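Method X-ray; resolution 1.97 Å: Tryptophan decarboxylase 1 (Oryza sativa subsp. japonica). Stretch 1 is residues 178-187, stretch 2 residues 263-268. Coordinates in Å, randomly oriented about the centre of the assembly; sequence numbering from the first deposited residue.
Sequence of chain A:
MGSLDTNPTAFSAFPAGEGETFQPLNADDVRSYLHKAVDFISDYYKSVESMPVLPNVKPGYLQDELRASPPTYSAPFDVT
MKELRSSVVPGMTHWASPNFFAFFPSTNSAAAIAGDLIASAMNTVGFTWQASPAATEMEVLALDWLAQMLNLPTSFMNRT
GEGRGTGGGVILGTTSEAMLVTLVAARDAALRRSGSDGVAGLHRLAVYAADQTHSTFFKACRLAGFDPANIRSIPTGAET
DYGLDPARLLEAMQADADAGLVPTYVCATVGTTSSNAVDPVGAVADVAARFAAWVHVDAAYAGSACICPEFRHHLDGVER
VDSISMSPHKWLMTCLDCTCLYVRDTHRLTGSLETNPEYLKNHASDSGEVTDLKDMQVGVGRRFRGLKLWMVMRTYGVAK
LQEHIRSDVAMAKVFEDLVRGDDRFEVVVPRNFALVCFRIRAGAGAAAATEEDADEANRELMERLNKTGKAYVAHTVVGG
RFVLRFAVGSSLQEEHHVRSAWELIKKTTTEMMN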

# COMPACT_ATOMS: atom_id res chain seq x y z
N ALA A 178 -3.75 8.61 3.71
CA ALA A 178 -4.57 9.17 4.77
C ALA A 178 -5.00 10.60 4.43
O ALA A 178 -6.14 11.00 4.68
CB ALA A 178 -3.81 9.12 6.09
N MET A 179 -4.09 11.37 3.84
CA MET A 179 -4.45 12.71 3.38
C MET A 179 -5.46 12.63 2.26
O MET A 179 -6.43 13.39 2.23
CB MET A 179 -3.21 13.46 2.92
CG MET A 179 -2.35 13.95 4.05
SD MET A 179 -0.73 14.47 3.47
CE MET A 179 -0.04 15.13 4.98
N LEU A 180 -5.26 11.71 1.31
CA LEU A 180 -6.12 11.66 0.13
C LEU A 180 -7.55 11.31 0.52
O LEU A 180 -8.51 11.92 0.02
CB LEU A 180 -5.57 10.64 -0.87
CG LEU A 180 -6.44 10.31 -2.09
CD1 LEU A 180 -6.81 11.57 -2.88
CD2 LEU A 180 -5.74 9.33 -2.99
N VAL A 181 -7.73 10.31 1.39
CA VAL A 181 -9.10 9.89 1.66
C VAL A 181 -9.83 10.95 2.49
O VAL A 181 -11.04 11.15 2.31
CB VAL A 181 -9.13 8.49 2.32
CG1 VAL A 181 -8.48 7.44 1.40
CG2 VAL A 181 -8.49 8.48 3.71
N THR A 182 -9.14 11.64 3.40
CA THR A 182 -9.83 12.70 4.14
C THR A 182 -10.08 13.93 3.27
O THR A 182 -11.09 14.61 3.46
CB THR A 182 -9.06 13.09 5.41
OG1 THR A 182 -7.72 13.52 5.08
CG2 THR A 182 -9.02 11.93 6.40
N LEU A 183 -9.17 14.23 2.34
CA LEU A 183 -9.43 15.30 1.38
C LEU A 183 -10.65 14.97 0.53
O LEU A 183 -11.44 15.87 0.21
CB LEU A 183 -8.23 15.52 0.47
CG LEU A 183 -7.09 16.37 1.01
CD1 LEU A 183 -5.81 16.04 0.26
CD2 LEU A 183 -7.46 17.85 0.85
N VAL A 184 -10.82 13.71 0.15
CA VAL A 184 -11.96 13.33 -0.67
C VAL A 184 -13.25 13.47 0.13
O VAL A 184 -14.25 13.99 -0.38
CB VAL A 184 -11.78 11.92 -1.23
CG1 VAL A 184 -13.12 11.36 -1.72
CG2 VAL A 184 -10.78 11.95 -2.39
N ALA A 185 -13.23 13.07 1.40
CA ALA A 185 -14.43 13.23 2.23
C ALA A 185 -14.77 14.71 2.40
O ALA A 185 -15.94 15.11 2.26
CB ALA A 185 -14.22 12.55 3.58
N ALA A 186 -13.77 15.55 2.68
CA ALA A 186 -14.03 16.98 2.84
C ALA A 186 -14.52 17.59 1.54
O ALA A 186 -15.47 18.39 1.53
CB ALA A 186 -12.77 17.70 3.33
N ARG A 187 -13.87 17.23 0.42
CA ARG A 187 -14.29 17.69 -0.90
C ARG A 187 -15.76 17.37 -1.17
O ARG A 187 -16.54 18.23 -1.59
CB ARG A 187 -13.40 17.07 -1.97
CG ARG A 187 -13.74 17.50 -3.42
CD ARG A 187 -13.13 16.53 -4.45
NE ARG A 187 -13.84 15.25 -4.47
CZ ARG A 187 -13.41 14.15 -5.10
NH1 ARG A 187 -12.26 14.15 -5.78
NH2 ARG A 187 -14.14 13.04 -5.05
N PRO A 263 -13.70 27.55 1.55
CA PRO A 263 -12.62 26.92 2.32
C PRO A 263 -13.06 25.54 2.78
O PRO A 263 -14.11 25.38 3.41
CB PRO A 263 -12.42 27.87 3.50
CG PRO A 263 -13.04 29.17 3.05
CD PRO A 263 -14.18 28.79 2.18
N THR A 264 -12.24 24.54 2.47
CA THR A 264 -12.68 23.15 2.49
C THR A 264 -11.91 22.28 3.47
O THR A 264 -12.52 21.39 4.08
CB THR A 264 -12.59 22.57 1.07
OG1 THR A 264 -13.55 23.22 0.22
CG2 THR A 264 -12.84 21.06 1.05
N TYR A 265 -10.62 22.54 3.70
CA TYR A 265 -9.75 21.58 4.36
C TYR A 265 -8.48 22.29 4.79
O TYR A 265 -7.91 23.07 4.01
CB TYR A 265 -9.45 20.41 3.42
CG TYR A 265 -8.61 19.24 3.94
CD1 TYR A 265 -7.26 19.37 4.22
CD2 TYR A 265 -9.19 17.98 4.06
CE1 TYR A 265 -6.50 18.26 4.65
CE2 TYR A 265 -8.45 16.87 4.49
CZ TYR A 265 -7.11 17.02 4.78
OH TYR A 265 -6.39 15.90 5.17
N VAL A 266 -8.04 22.04 6.02
CA VAL A 266 -6.79 22.56 6.55
C VAL A 266 -5.94 21.39 7.05
O VAL A 266 -6.45 20.52 7.78
CB VAL A 266 -7.02 23.57 7.70
CG1 VAL A 266 -5.70 24.08 8.23
CG2 VAL A 266 -7.93 24.74 7.26
N CYS A 267 -4.66 21.37 6.70
CA CYS A 267 -3.72 20.40 7.26
C CYS A 267 -2.81 21.08 8.27
O CYS A 267 -2.10 22.03 7.92
CB CYS A 267 -2.87 19.74 6.16
SG CYS A 267 -1.85 18.34 6.78
N ALA A 268 -2.85 20.62 9.51
CA ALA A 268 -1.91 21.05 10.55
C ALA A 268 -0.90 19.94 10.78
O ALA A 268 -1.27 18.76 10.81
CB ALA A 268 -2.64 21.37 11.85
O HOH W 1 -15.32 20.28 4.10

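The helical stretch 178-187 packs across the strand of residues 263-268 with the two chain directions 156° apart, close to antiparallel, so that the first residues of the stretch lie near Cys267 and the later ones near Thr264. The axes approach to 7.9 Å, and everything in the contact is buried. Tyr265 dominates it: the helix covers more of this residue than of any other, because its long side chain, with chi1 in the t well, runs back along the helix.

Ala178 has no contact with the strand, but its carbonyl matters locally, as will be seen at Thr182. Met179 comes next, its CA-to-CB bond directed sideways. Its unbranched chain, m at chi1 and t at chi2 and chi3, is extended enough to bring CE of Met179 to 4.1 Å from SG of Cys267, an apolar contact between a flexible thioether and a small thiol. Here the strand is relatively far off, with 8.6 Å between the CA atoms of Met179 and Cys267, and a long side chain suits that gap.

Leu180 and Val181 point away from the strand and make no contact with it. Thr182 then supplies the one direct hydrogen bond of the contact: OH of Tyr265 donates to OG1 of Thr182 at 2.7 Å. With chi1 in the p well, OG1 of Thr182 also lies 3.0 Å from O of Ala178 and 3.1 Å from O of Met179. The threonine hydroxyl can thus accept from the tyrosine while offering its own proton back to the helix backbone, though the geometry does not decide between the two carbonyls. A short polar side chain is well suited to this place, since it accepts the proton of the phenol at the far end of a ring whose face and edge receive the methyls of Leu183 and Ala186.

One residue on, Leu183 also sets out sideways, but its end comes nearer the strand. CD2 of Leu183 lies 3.5 Å from the centroid of the Tyr265 ring and only 10° off the ring normal, so a methyl group sits almost centrally over one face in a CH-pi contact. A branched aliphatic side chain presents such a methyl to the pi cloud without any polar group to satisfy.

Val184 points away and Ala185 sideways, neither touching the strand. Ala186 points toward it, and the small side chain fits a close approach: the CA of Ala186 is 6.3 Å from the CA of Thr264. CB of Ala186 meets the edge of the Tyr265 ring, 3.7 Å from CD2 of Tyr265, while the carbonyl O of Ala186 is 3.8 Å from CG2 of Thr264. A water links the backbones here, donating to both carbonyls, its O 3.2 Å from O of Ala186 and 3.0 Å from O of Thr264, bridging two acceptors that could not bond each other directly.

Arg187 closes the stretch with a backbone contact, N of Arg187 being 4.0 Å from CG2 of Thr264. The end of its side chain leads away, and its guanidinium group finds hydrogen-bonding partners elsewhere in the structure.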